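Local structure of ribonuclease (Nicotiana glutinosa, 1IYB) at residues A155-E163 against L188-C199; F10-Y21 against Q173-G183. The protein probably cleaves single-stranded RNA as a ribonuclease of the T2 family, with a pocket that binds guanine. All blocks are in the same frame, centred on the assembly; numbering follows the deposited sequence.

Interaction 1 (A155-E163 against L188-C199); sequences AIGYAPGIE and LIECPIFPRGKC
Tyr158 lies flat against Leu188, whose CB sits over one ring face, 4.0 Å from the centroid of the Tyr158 ring and 15° off its normal. At the edge of that ring comes the backbone N of Glu190. The packing is tight further along, where the Phe194 ring presses on glycine backbone: Phe194 CE1 is 3.6 Å from Gly161 N, and a CB on Gly161 would run into the ring. Gly197 is close for a different reason: its CA makes a CA-H...O contact with Ile162 O at 3.3 Å, and a CB there would clash with that oxygen. Beyond it Cys199 SG rests on Ile162 CG2. The Cys199-Cys164 disulfide pins the end of 188-199 beside strand 161-166.

The Tyr158 and Glu190 end is wetter and looser. A water joins Tyr158 OH to Leu188 O, while Ile156 CD1 only just reaches Leu188 CD1. Glu190 bends at its second torsion (chi2 -71°), bringing OE2 back to Ala159 N, which donates to it at 3.2 Å, nearly straight (166°), on the syn side. A second water gives to Ala159 O and Glu190 OE2 and accepts from Cys191 N. With one direct hydrogen bond, to a carboxylate, and otherwise CH-pi and apolar packing, CA-H...O contacts and water bridges, the loop probably relies here on packing, alongside its disulfides and backbone bonds to neighbouring strands; solvent is likely to weaken the Glu190 bond.

Interaction 2 (F10-Y21 against Q173-G183); sequences FFYFVQQWPGSY and QLYQIYICVDG. With 5GP (guanosine-5'-monophosphate), chain C.
Trp17 N donates to Tyr175 O at 2.9 Å, the last backbone bond of a run that pairs Phe11 with Val181, Phe13 with Ile179 and Gln15 with Ile177, each pair bonded both ways. Past it, Ser20 OG gives its proton to Leu174 O over 2.6 Å, from above the carbonyl plane. Gln173 OE1 lies near Ser20 O, but both are acceptors; Gln173 OE1 instead accepts from Asn165 ND2, and Gln173 NE2 donates to Asp23 OD2.

These are the two central strands of the antiparallel sheet at the heart of the T2 ribonuclease fold, and Tyr175 and Gln176 form a classic bulge against Glu163. The edge of Tyr178 meets the face of Tyr12 with the planes at 85°, and Val14 CG2 covers the Tyr178 ring. The hydroxyls are satisfied outside the pair, Tyr12 by Ile193 O and Tyr178 by Glu163.

At the pocket, Gln16 reads the guanine over a chain extended beyond CG (chi2 172°): its OE1 accepts from 5GP N1 at 2.8 Å and from 5GP N2, and its NE2 donates to 5GP O6 at 173°. A water also bridges Gln16 OE1 and 5GP N2, with weak bonds to Tyr175 OH and Gln176 OE1; Gln176 OE1 also accepts from His43 ND1, and Gln176 NE2 donates to Glu163 OE1. Tyr21 lays a ring face on the base, its CE1 3.5 Å from 5GP N1, while Tyr175 OH lies at the edge of the Tyr21 ring, 3.4 Å from Tyr21 CD1. With an alanine in place of Tyr21, the guanine would probably lose that aromatic cover and be freer to tilt off Gln16, and Tyr175 OH would lose its ring contact.

In the fold
Interaction 2 is core: it zips together the two central strands of the four-stranded sheet close to the middle of the chain, and its far end opens into the guanine pocket. Interaction 1 sits nearer the surface, where a loop without regular structure covers an outermost strand, 161-166. The two share that sheet, since 161-166 flanks 172-182, and they are stitched by the Cys191–Cys180 disulfide. Ile162 packs on Leu174 between them. Their chemistry follows their place: regular backbone bonds and ring packing inside; one carboxylate bond, water bridges and close glycine packing in the partly buried contact. Glu163 spans both, reaching Tyr178 and Gln176.

Interaction 1 (A155-E163 against L188-C199)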
loop_
_atom_site.group_PDB
_atom_site.type_symbol
_atom_site.label_atom_id
_atom_site.label_comp_id
_atom_site.label_asym_id
_atom_site.label_seq_id
_atom_site.Cartn_x
_atom_site.Cartn_y
_atom_site.Cartn_z
ATOM N N ALA A 155 -28.577 -10.258 -13.885
ATOM C CA ALA A 155 -28.176 -9.713 -15.173
ATOM C C ALA A 155 -26.894 -10.290 -15.760
ATOM O O ALA A 155 -26.876 -10.711 -16.915
ATOM C CB ALA A 155 -28.059 -8.193 -15.076
ATOM N N ILE A 156 -25.819 -10.309 -14.976
ATOM C CA ILE A 156 -24.545 -10.808 -15.478
ATOM C C ILE A 156 -24.224 -12.248 -15.096
ATOM O O ILE A 156 -23.292 -12.841 -15.643
ATOM C CB ILE A 156 -23.379 -9.898 -15.032
ATOM C CG1 ILE A 156 -23.145 -10.028 -13.527
ATOM C CG2 ILE A 156 -23.695 -8.453 -15.389
ATOM C CD1 ILE A 156 -21.952 -9.235 -13.032
ATOM N N GLY A 157 -24.981 -12.806 -14.155
ATOM C CA GLY A 157 -24.759 -14.186 -13.758
ATOM C C GLY A 157 -23.758 -14.429 -12.645
ATOM O O GLY A 157 -23.439 -15.584 -12.336
ATOM N N TYR A 158 -23.258 -13.354 -12.040
ATOM C CA TYR A 158 -22.287 -13.450 -10.952
ATOM C C TYR A 158 -22.644 -12.472 -9.837
ATOM O O TYR A 158 -23.210 -11.409 -10.095
ATOM C CB TYR A 158 -20.873 -13.156 -11.470
ATOM C CG TYR A 158 -20.403 -14.138 -12.515
ATOM C CD1 TYR A 158 -20.804 -14.018 -13.846
ATOM C CD2 TYR A 158 -19.604 -15.224 -12.162
ATOM C CE1 TYR A 158 -20.424 -14.961 -14.800
ATOM C CE2 TYR A 158 -19.220 -16.170 -13.104
ATOM C CZ TYR A 158 -19.636 -16.033 -14.420
ATOM O OH TYR A 158 -19.276 -16.984 -15.349
ATOM N N ALA A 159 -22.309 -12.838 -8.604
ATOM C CA ALA A 159 -22.598 -12.003 -7.441
ATOM C C ALA A 159 -21.556 -10.896 -7.291
ATOM O O ALA A 159 -20.358 -11.163 -7.233
ATOM C CB ALA A 159 -22.623 -12.857 -6.183
ATOM N N PRO A 160 -22.003 -9.635 -7.229
ATOM C CA PRO A 160 -21.069 -8.518 -7.086
ATOM C C PRO A 160 -20.732 -8.183 -5.638
ATOM O O PRO A 160 -21.405 -8.620 -4.701
ATOM C CB PRO A 160 -21.823 -7.375 -7.742
ATOM C CG PRO A 160 -23.220 -7.631 -7.262
ATOM C CD PRO A 160 -23.369 -9.136 -7.484
ATOM N N GLY A 161 -19.674 -7.397 -5.477
ATOM C CA GLY A 161 -19.267 -6.924 -4.168
ATOM C C GLY A 161 -19.725 -5.477 -4.139
ATOM O O GLY A 161 -19.539 -4.751 -5.121
ATOM N N ILE A 162 -20.335 -5.052 -3.039
ATOM C CA ILE A 162 -20.826 -3.683 -2.924
ATOM C C ILE A 162 -20.105 -2.918 -1.812
ATOM O O ILE A 162 -20.036 -3.384 -0.675
ATOM C CB ILE A 162 -22.344 -3.664 -2.622
ATOM C CG1 ILE A 162 -23.095 -4.537 -3.633
ATOM C CG2 ILE A 162 -22.860 -2.233 -2.662
ATOM C CD1 ILE A 162 -22.962 -4.085 -5.076
ATOM N N GLU A 163 -19.572 -1.746 -2.147
ATOM C CA GLU A 163 -18.868 -0.914 -1.175
ATOM C C GLU A 163 -19.630 0.386 -0.992
ATOM O O GLU A 163 -20.096 0.981 -1.964
ATOM C CB GLU A 163 -17.452 -0.587 -1.658
ATOM C CG GLU A 163 -16.615 0.155 -0.626
ATOM C CD GLU A 163 -15.362 0.778 -1.215
ATOM O OE1 GLU A 163 -14.891 0.298 -2.266
ATOM O OE2 GLU A 163 -14.845 1.745 -0.618
ATOM N N LEU A 188 -15.372 -13.770 -16.507
ATOM C CA LEU A 188 -15.822 -13.417 -15.170
ATOM C C LEU A 188 -15.829 -14.678 -14.321
ATOM O O LEU A 188 -15.923 -15.791 -14.845
ATOM C CB LEU A 188 -17.244 -12.845 -15.200
ATOM C CG LEU A 188 -17.496 -11.575 -16.009
ATOM C CD1 LEU A 188 -18.915 -11.083 -15.755
ATOM C CD2 LEU A 188 -16.491 -10.509 -15.613
ATOM N N ILE A 189 -15.728 -14.497 -13.009
ATOM C CA ILE A 189 -15.756 -15.610 -12.065
ATOM C C ILE A 189 -16.399 -15.126 -10.776
ATOM O O ILE A 189 -16.506 -13.921 -10.538
ATOM C CB ILE A 189 -14.337 -16.116 -11.703
ATOM C CG1 ILE A 189 -13.553 -15.006 -10.993
ATOM C CG2 ILE A 189 -13.617 -16.591 -12.949
ATOM C CD1 ILE A 189 -12.263 -15.478 -10.362
ATOM N N GLU A 190 -16.841 -16.061 -9.946
ATOM C CA GLU A 190 -17.414 -15.687 -8.665
ATOM C C GLU A 190 -16.211 -15.228 -7.854
ATOM O O GLU A 190 -15.119 -15.775 -7.996
ATOM C CB GLU A 190 -18.059 -16.891 -7.977
ATOM C CG GLU A 190 -19.301 -17.435 -8.663
ATOM C CD GLU A 190 -20.508 -16.524 -8.539
ATOM O OE1 GLU A 190 -21.616 -16.976 -8.898
ATOM O OE2 GLU A 190 -20.361 -15.365 -8.092
ATOM N N CYS A 191 -16.404 -14.219 -7.016
ATOM C CA CYS A 191 -15.315 -13.708 -6.197
ATOM C C CYS A 191 -14.937 -14.689 -5.091
ATOM O O CYS A 191 -15.787 -15.111 -4.314
ATOM C CB CYS A 191 -15.712 -12.384 -5.558
ATOM S SG CYS A 191 -15.894 -10.961 -6.681
ATOM N N PRO A 192 -13.648 -15.061 -5.007
ATOM C CA PRO A 192 -13.188 -15.995 -3.973
ATOM C C PRO A 192 -13.316 -15.368 -2.584
ATOM O O PRO A 192 -13.390 -16.071 -1.575
ATOM C CB PRO A 192 -11.727 -16.241 -4.354
ATOM C CG PRO A 192 -11.717 -16.030 -5.838
ATOM C CD PRO A 192 -12.579 -14.804 -5.988
ATOM N N ILE A 193 -13.340 -14.040 -2.547
ATOM C CA ILE A 193 -13.447 -13.295 -1.297
ATOM C C ILE A 193 -13.917 -11.871 -1.593
ATOM O O ILE A 193 -13.664 -11.342 -2.679
ATOM C CB ILE A 193 -12.078 -13.262 -0.558
ATOM C CG1 ILE A 193 -12.242 -12.650 0.835
ATOM C CG2 ILE A 193 -11.053 -12.479 -1.379
ATOM C CD1 ILE A 193 -10.984 -12.748 1.691
ATOM N N PHE A 194 -14.610 -11.268 -0.631
ATOM C CA PHE A 194 -15.133 -9.908 -0.762
ATOM C C PHE A 194 -14.570 -9.000 0.328
ATOM O O PHE A 194 -14.433 -9.411 1.477
ATOM C CB PHE A 194 -16.660 -9.904 -0.630
ATOM C CG PHE A 194 -17.386 -10.498 -1.803
ATOM C CD1 PHE A 194 -17.431 -9.829 -3.021
ATOM C CD2 PHE A 194 -18.055 -11.712 -1.679
ATOM C CE1 PHE A 194 -18.137 -10.357 -4.101
ATOM C CE2 PHE A 194 -18.764 -12.250 -2.754
ATOM C CZ PHE A 194 -18.805 -11.570 -3.967
ATOM N N PRO A 195 -14.236 -7.748 -0.019
ATOM C CA PRO A 195 -13.701 -6.832 0.993
ATOM C C PRO A 195 -14.853 -6.328 1.867
ATOM O O PRO A 195 -16.022 -6.533 1.535
ATOM C CB PRO A 195 -13.094 -5.704 0.156
ATOM C CG PRO A 195 -12.801 -6.361 -1.167
ATOM C CD PRO A 195 -14.025 -7.210 -1.371
ATOM N N ARG A 196 -14.525 -5.678 2.980
ATOM C CA ARG A 196 -15.550 -5.132 3.867
ATOM C C ARG A 196 -16.290 -4.035 3.110
ATOM O O ARG A 196 -15.688 -3.033 2.727
ATOM C CB ARG A 196 -14.917 -4.522 5.118
ATOM C CG ARG A 196 -14.279 -5.507 6.077
ATOM C CD ARG A 196 -13.697 -4.758 7.269
ATOM N NE ARG A 196 -13.166 -5.649 8.297
ATOM C CZ ARG A 196 -12.599 -5.229 9.424
ATOM N NH1 ARG A 196 -12.488 -3.930 9.668
ATOM N NH2 ARG A 196 -12.149 -6.107 10.310
ATOM N N GLY A 197 -17.589 -4.219 2.904
ATOM C CA GLY A 197 -18.366 -3.230 2.178
ATOM C C GLY A 197 -18.728 -1.981 2.961
ATOM O O GLY A 197 -18.820 -0.895 2.385
ATOM N N LYS A 198 -18.934 -2.128 4.268
ATOM C CA LYS A 198 -19.302 -1.005 5.131
ATOM C C LYS A 198 -20.678 -0.452 4.765
ATOM O O LYS A 198 -20.924 0.750 4.887
ATOM C CB LYS A 198 -18.263 0.120 5.034
ATOM C CG LYS A 198 -16.878 -0.248 5.538
ATOM C CD LYS A 198 -15.931 0.943 5.459
ATOM C CE LYS A 198 -14.548 0.593 5.991
ATOM N NZ LYS A 198 -13.609 1.752 5.909
ATOM N N CYS A 199 -21.570 -1.331 4.322
ATOM C CA CYS A 199 -22.918 -0.926 3.936
ATOM C C CYS A 199 -23.970 -1.297 4.971
ATOM O O CYS A 199 -23.822 -2.272 5.702
ATOM C CB CYS A 199 -23.327 -1.592 2.627
ATOM S SG CYS A 199 -22.380 -1.159 1.139
HETATM O O HOH W 1 -17.190 -18.453 -14.378
HETATM O O HOH W 2 -19.110 -13.408 -6.642
#

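Interaction 2 (F10-Y21 against Q173-G183)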
loop_
_atom_site.group_PDB
_atom_site.type_symbol
_atom_site.label_atom_id
_atom_site.label_comp_id
_atom_site.label_asym_id
_atom_site.label_seq_id
_atom_site.Cartn_x
_atom_site.Cartn_y
_atom_site.Cartn_z
ATOM N N PHE A 10 -6.716 -13.348 -9.006
ATOM C CA PHE A 10 -7.843 -12.898 -9.824
ATOM C C PHE A 10 -7.885 -11.372 -9.853
ATOM O O PHE A 10 -7.062 -10.720 -9.214
ATOM C CB PHE A 10 -9.151 -13.443 -9.235
ATOM C CG PHE A 10 -9.496 -12.873 -7.887
ATOM C CD1 PHE A 10 -10.238 -11.698 -7.778
ATOM C CD2 PHE A 10 -9.061 -13.496 -6.720
ATOM C CE1 PHE A 10 -10.540 -11.154 -6.527
ATOM C CE2 PHE A 10 -9.356 -12.960 -5.468
ATOM C CZ PHE A 10 -10.098 -11.786 -5.369
ATOM N N PHE A 11 -8.830 -10.802 -10.599
ATOM C CA PHE A 11 -8.961 -9.344 -10.659
ATOM C C PHE A 11 -10.296 -8.879 -10.106
ATOM O O PHE A 11 -11.304 -9.574 -10.212
ATOM C CB PHE A 11 -8.967 -8.785 -12.092
ATOM C CG PHE A 11 -7.747 -9.077 -12.911
ATOM C CD1 PHE A 11 -7.664 -10.240 -13.670
ATOM C CD2 PHE A 11 -6.736 -8.125 -13.028
ATOM C CE1 PHE A 11 -6.597 -10.450 -14.542
ATOM C CE2 PHE A 11 -5.663 -8.324 -13.895
ATOM C CZ PHE A 11 -5.594 -9.488 -14.656
ATOM N N TYR A 12 -10.291 -7.682 -9.535
ATOM C CA TYR A 12 -11.521 -7.030 -9.100
ATOM C C TYR A 12 -11.688 -5.950 -10.166
ATOM O O TYR A 12 -10.765 -5.159 -10.384
ATOM C CB TYR A 12 -11.367 -6.309 -7.757
ATOM C CG TYR A 12 -11.581 -7.139 -6.510
ATOM C CD1 TYR A 12 -10.696 -7.036 -5.441
ATOM C CD2 TYR A 12 -12.674 -7.996 -6.379
ATOM C CE1 TYR A 12 -10.882 -7.762 -4.273
ATOM C CE2 TYR A 12 -12.873 -8.735 -5.205
ATOM C CZ TYR A 12 -11.967 -8.610 -4.159
ATOM O OH TYR A 12 -12.121 -9.331 -2.996
ATOM N N PHE A 13 -12.819 -5.931 -10.866
ATOM C CA PHE A 13 -13.065 -4.861 -11.830
ATOM C C PHE A 13 -13.953 -3.925 -11.020
ATOM O O PHE A 13 -15.092 -4.266 -10.689
ATOM C CB PHE A 13 -13.798 -5.366 -13.077
ATOM C CG PHE A 13 -14.208 -4.265 -14.016
ATOM C CD1 PHE A 13 -13.268 -3.362 -14.512
ATOM C CD2 PHE A 13 -15.539 -4.114 -14.386
ATOM C CE1 PHE A 13 -13.653 -2.320 -15.363
ATOM C CE2 PHE A 13 -15.930 -3.075 -15.235
ATOM C CZ PHE A 13 -14.988 -2.180 -15.724
ATOM N N VAL A 14 -13.419 -2.750 -10.694
ATOM C CA VAL A 14 -14.113 -1.791 -9.841
ATOM C C VAL A 14 -14.649 -0.548 -10.537
ATOM O O VAL A 14 -13.924 0.125 -11.265
ATOM C CB VAL A 14 -13.160 -1.341 -8.707
ATOM C CG1 VAL A 14 -13.907 -0.490 -7.689
ATOM C CG2 VAL A 14 -12.537 -2.564 -8.045
ATOM N N GLN A 15 -15.925 -0.255 -10.295
ATOM C CA GLN A 15 -16.578 0.923 -10.860
ATOM C C GLN A 15 -17.102 1.801 -9.726
ATOM O O GLN A 15 -17.560 1.293 -8.698
ATOM C CB GLN A 15 -17.737 0.516 -11.770
ATOM C CG GLN A 15 -17.303 -0.221 -13.019
ATOM C CD GLN A 15 -18.451 -0.421 -13.988
ATOM O OE1 GLN A 15 -18.990 0.547 -14.530
ATOM N NE2 GLN A 15 -18.841 -1.673 -14.203
ATOM N N GLN A 16 -17.028 3.116 -9.916
ATOM C CA GLN A 16 -17.472 4.069 -8.905
ATOM C C GLN A 16 -18.674 4.878 -9.372
ATOM O O GLN A 16 -18.821 5.162 -10.565
ATOM C CB GLN A 16 -16.329 5.040 -8.556
ATOM C CG GLN A 16 -15.823 5.860 -9.750
ATOM C CD GLN A 16 -14.822 6.946 -9.361
ATOM O OE1 GLN A 16 -14.394 7.033 -8.209
ATOM N NE2 GLN A 16 -14.444 7.778 -10.328
ATOM N N TRP A 17 -19.535 5.242 -8.425
ATOM C CA TRP A 17 -20.700 6.057 -8.733
ATOM C C TRP A 17 -20.315 7.508 -8.451
ATOM O O TRP A 17 -20.050 7.873 -7.309
ATOM C CB TRP A 17 -21.897 5.662 -7.863
ATOM C CG TRP A 17 -23.075 6.540 -8.126
ATOM C CD1 TRP A 17 -23.694 7.378 -7.237
ATOM C CD2 TRP A 17 -23.731 6.732 -9.383
ATOM N NE1 TRP A 17 -24.690 8.083 -7.869
ATOM C CE2 TRP A 17 -24.735 7.707 -9.186
ATOM C CE3 TRP A 17 -23.566 6.176 -10.660
ATOM C CZ2 TRP A 17 -25.571 8.141 -10.223
ATOM C CZ3 TRP A 17 -24.398 6.607 -11.693
ATOM C CH2 TRP A 17 -25.389 7.583 -11.464
ATOM N N PRO A 18 -20.272 8.352 -9.491
ATOM C CA PRO A 18 -19.900 9.755 -9.282
ATOM C C PRO A 18 -20.736 10.506 -8.246
ATOM O O PRO A 18 -20.218 11.365 -7.528
ATOM C CB PRO A 18 -19.996 10.358 -10.689
ATOM C CG PRO A 18 -20.961 9.458 -11.401
ATOM C CD PRO A 18 -20.565 8.090 -10.911
ATOM N N GLY A 19 -22.019 10.179 -8.159
ATOM C CA GLY A 19 -22.870 10.850 -7.190
ATOM C C GLY A 19 -22.441 10.627 -5.748
ATOM O O GLY A 19 -22.724 11.450 -4.876
ATOM N N SER A 20 -21.756 9.516 -5.490
ATOM C CA SER A 20 -21.297 9.192 -4.143
ATOM C C SER A 20 -19.869 9.650 -3.878
ATOM O O SER A 20 -19.437 9.748 -2.730
ATOM C CB SER A 20 -21.412 7.687 -3.898
ATOM O OG SER A 20 -22.775 7.305 -3.820
ATOM N N TYR A 21 -19.121 9.910 -4.941
ATOM C CA TYR A 21 -17.757 10.384 -4.769
ATOM C C TYR A 21 -17.802 11.893 -4.545
ATOM O O TYR A 21 -16.937 12.461 -3.879
ATOM C CB TYR A 21 -16.921 10.101 -6.021
ATOM C CG TYR A 21 -15.454 10.449 -5.866
ATOM C CD1 TYR A 21 -14.547 9.516 -5.369
ATOM C CD2 TYR A 21 -14.976 11.716 -6.203
ATOM C CE1 TYR A 21 -13.199 9.833 -5.211
ATOM C CE2 TYR A 21 -13.627 12.045 -6.048
ATOM C CZ TYR A 21 -12.749 11.096 -5.554
ATOM O OH TYR A 21 -11.413 11.397 -5.422
ATOM N N GLN A 173 -24.289 5.205 1.520
ATOM C CA GLN A 173 -24.665 5.220 0.115
ATOM C C GLN A 173 -23.863 4.276 -0.773
ATOM O O GLN A 173 -22.715 3.935 -0.470
ATOM C CB GLN A 173 -24.524 6.645 -0.419
ATOM C CG GLN A 173 -23.122 7.199 -0.238
ATOM C CD GLN A 173 -22.979 8.640 -0.687
ATOM O OE1 GLN A 173 -21.867 9.164 -0.756
ATOM N NE2 GLN A 173 -24.097 9.291 -0.985
ATOM N N LEU A 174 -24.486 3.863 -1.872
ATOM C CA LEU A 174 -23.856 2.978 -2.851
ATOM C C LEU A 174 -22.690 3.741 -3.470
ATOM O O LEU A 174 -22.897 4.738 -4.160
ATOM C CB LEU A 174 -24.866 2.606 -3.938
ATOM C CG LEU A 174 -24.385 1.721 -5.092
ATOM C CD1 LEU A 174 -23.887 0.397 -4.546
ATOM C CD2 LEU A 174 -25.522 1.503 -6.078
ATOM N N TYR A 175 -21.472 3.261 -3.241
ATOM C CA TYR A 175 -20.282 3.936 -3.746
ATOM C C TYR A 175 -19.550 3.197 -4.872
ATOM O O TYR A 175 -19.374 3.745 -5.959
ATOM C CB TYR A 175 -19.355 4.211 -2.559
ATOM C CG TYR A 175 -18.014 4.809 -2.897
ATOM C CD1 TYR A 175 -17.892 5.819 -3.849
ATOM C CD2 TYR A 175 -16.863 4.383 -2.236
ATOM C CE1 TYR A 175 -16.653 6.389 -4.133
ATOM C CE2 TYR A 175 -15.627 4.946 -2.511
ATOM C CZ TYR A 175 -15.529 5.947 -3.460
ATOM O OH TYR A 175 -14.302 6.503 -3.736
ATOM N N GLN A 176 -19.112 1.967 -4.625
ATOM C CA GLN A 176 -18.417 1.215 -5.667
ATOM C C GLN A 176 -18.956 -0.202 -5.788
ATOM O O GLN A 176 -19.477 -0.767 -4.823
ATOM C CB GLN A 176 -16.909 1.161 -5.391
ATOM C CG GLN A 176 -16.267 2.523 -5.173
ATOM C CD GLN A 176 -14.763 2.492 -5.340
ATOM O OE1 GLN A 176 -14.247 2.761 -6.420
ATOM N NE2 GLN A 176 -14.053 2.150 -4.272
ATOM N N ILE A 177 -18.832 -0.768 -6.983
ATOM C CA ILE A 177 -19.295 -2.120 -7.250
ATOM C C ILE A 177 -18.145 -2.926 -7.839
ATOM O O ILE A 177 -17.497 -2.493 -8.794
ATOM C CB ILE A 177 -20.504 -2.102 -8.207
ATOM C CG1 ILE A 177 -21.688 -1.440 -7.494
ATOM C CG2 ILE A 177 -20.864 -3.523 -8.652
ATOM C CD1 ILE A 177 -22.959 -1.380 -8.310
ATOM N N TYR A 178 -17.896 -4.087 -7.238
ATOM C CA TYR A 178 -16.813 -4.989 -7.630
ATOM C C TYR A 178 -17.320 -6.238 -8.350
ATOM O O TYR A 178 -18.256 -6.895 -7.890
ATOM C CB TYR A 178 -16.043 -5.451 -6.384
ATOM C CG TYR A 178 -15.316 -4.382 -5.593
ATOM C CD1 TYR A 178 -15.979 -3.246 -5.120
ATOM C CD2 TYR A 178 -13.970 -4.540 -5.263
ATOM C CE1 TYR A 178 -15.315 -2.299 -4.336
ATOM C CE2 TYR A 178 -13.299 -3.602 -4.480
ATOM C CZ TYR A 178 -13.975 -2.486 -4.021
ATOM O OH TYR A 178 -13.308 -1.567 -3.242
ATOM N N ILE A 179 -16.684 -6.573 -9.467
ATOM C CA ILE A 179 -17.027 -7.766 -10.243
ATOM C C ILE A 179 -15.710 -8.512 -10.435
ATOM O O ILE A 179 -14.705 -7.902 -10.786
ATOM C CB ILE A 179 -17.602 -7.398 -11.629
ATOM C CG1 ILE A 179 -18.865 -6.549 -11.461
ATOM C CG2 ILE A 179 -17.901 -8.664 -12.423
ATOM C CD1 ILE A 179 -19.962 -7.233 -10.693
ATOM N N CYS A 180 -15.699 -9.823 -10.207
ATOM C CA CYS A 180 -14.453 -10.572 -10.350
ATOM C C CYS A 180 -14.183 -11.177 -11.726
ATOM O O CYS A 180 -15.095 -11.638 -12.416
ATOM C CB CYS A 180 -14.365 -11.639 -9.249
ATOM S SG CYS A 180 -14.104 -10.846 -7.631
ATOM N N VAL A 181 -12.910 -11.141 -12.121
ATOM C CA VAL A 181 -12.443 -11.671 -13.401
ATOM C C VAL A 181 -11.332 -12.677 -13.102
ATOM O O VAL A 181 -10.518 -12.453 -12.208
ATOM C CB VAL A 181 -11.870 -10.544 -14.294
ATOM C CG1 VAL A 181 -11.470 -11.098 -15.653
ATOM C CG2 VAL A 181 -12.893 -9.433 -14.448
ATOM N N ASP A 182 -11.289 -13.780 -13.843
ATOM C CA ASP A 182 -10.266 -14.793 -13.594
ATOM C C ASP A 182 -8.851 -14.276 -13.859
ATOM O O ASP A 182 -8.656 -13.312 -14.602
ATOM C CB ASP A 182 -10.532 -16.040 -14.440
ATOM C CG ASP A 182 -9.904 -15.958 -15.807
ATOM O OD1 ASP A 182 -10.289 -15.066 -16.589
ATOM O OD2 ASP A 182 -9.015 -16.791 -16.092
ATOM N N GLY A 183 -7.872 -14.932 -13.238
ATOM C CA GLY A 183 -6.478 -14.544 -13.385
ATOM C C GLY A 183 -5.944 -14.411 -14.800
ATOM O O GLY A 183 -5.010 -13.645 -15.037
HETATM P P 5GP C . -6.670 2.684 -5.741
HETATM O O1P 5GP C . -5.777 1.804 -4.983
HETATM O O2P 5GP C . -6.753 2.297 -7.205
HETATM O O3P 5GP C . -8.096 2.713 -5.087
HETATM O "O5'" 5GP C . -6.201 4.253 -5.709
HETATM C "C5'" 5GP C . -7.052 5.326 -6.259
HETATM C "C4'" 5GP C . -6.448 6.746 -6.145
HETATM O "O4'" 5GP C . -6.681 7.408 -7.467
HETATM C "C3'" 5GP C . -7.042 7.745 -5.155
HETATM O "O3'" 5GP C . -6.510 7.640 -3.843
HETATM C "C2'" 5GP C . -6.740 9.119 -5.763
HETATM O "O2'" 5GP C . -5.442 9.616 -5.372
HETATM C "C1'" 5GP C . -6.841 8.851 -7.256
HETATM N N9 5GP C . -8.008 9.387 -8.024
HETATM C C8 5GP C . -8.041 10.325 -9.033
HETATM N N7 5GP C . -9.218 10.515 -9.591
HETATM C C5 5GP C . -10.032 9.614 -8.876
HETATM C C6 5GP C . -11.435 9.358 -9.030
HETATM O O6 5GP C . -12.218 9.876 -9.818
HETATM N N1 5GP C . -11.890 8.365 -8.107
HETATM C C2 5GP C . -11.068 7.728 -7.180
HETATM N N2 5GP C . -11.708 6.825 -6.408
HETATM N N3 5GP C . -9.751 7.965 -7.034
HETATM C C4 5GP C . -9.301 8.922 -7.917
HETATM O O HOH W 3 -14.144 5.368 -6.199
#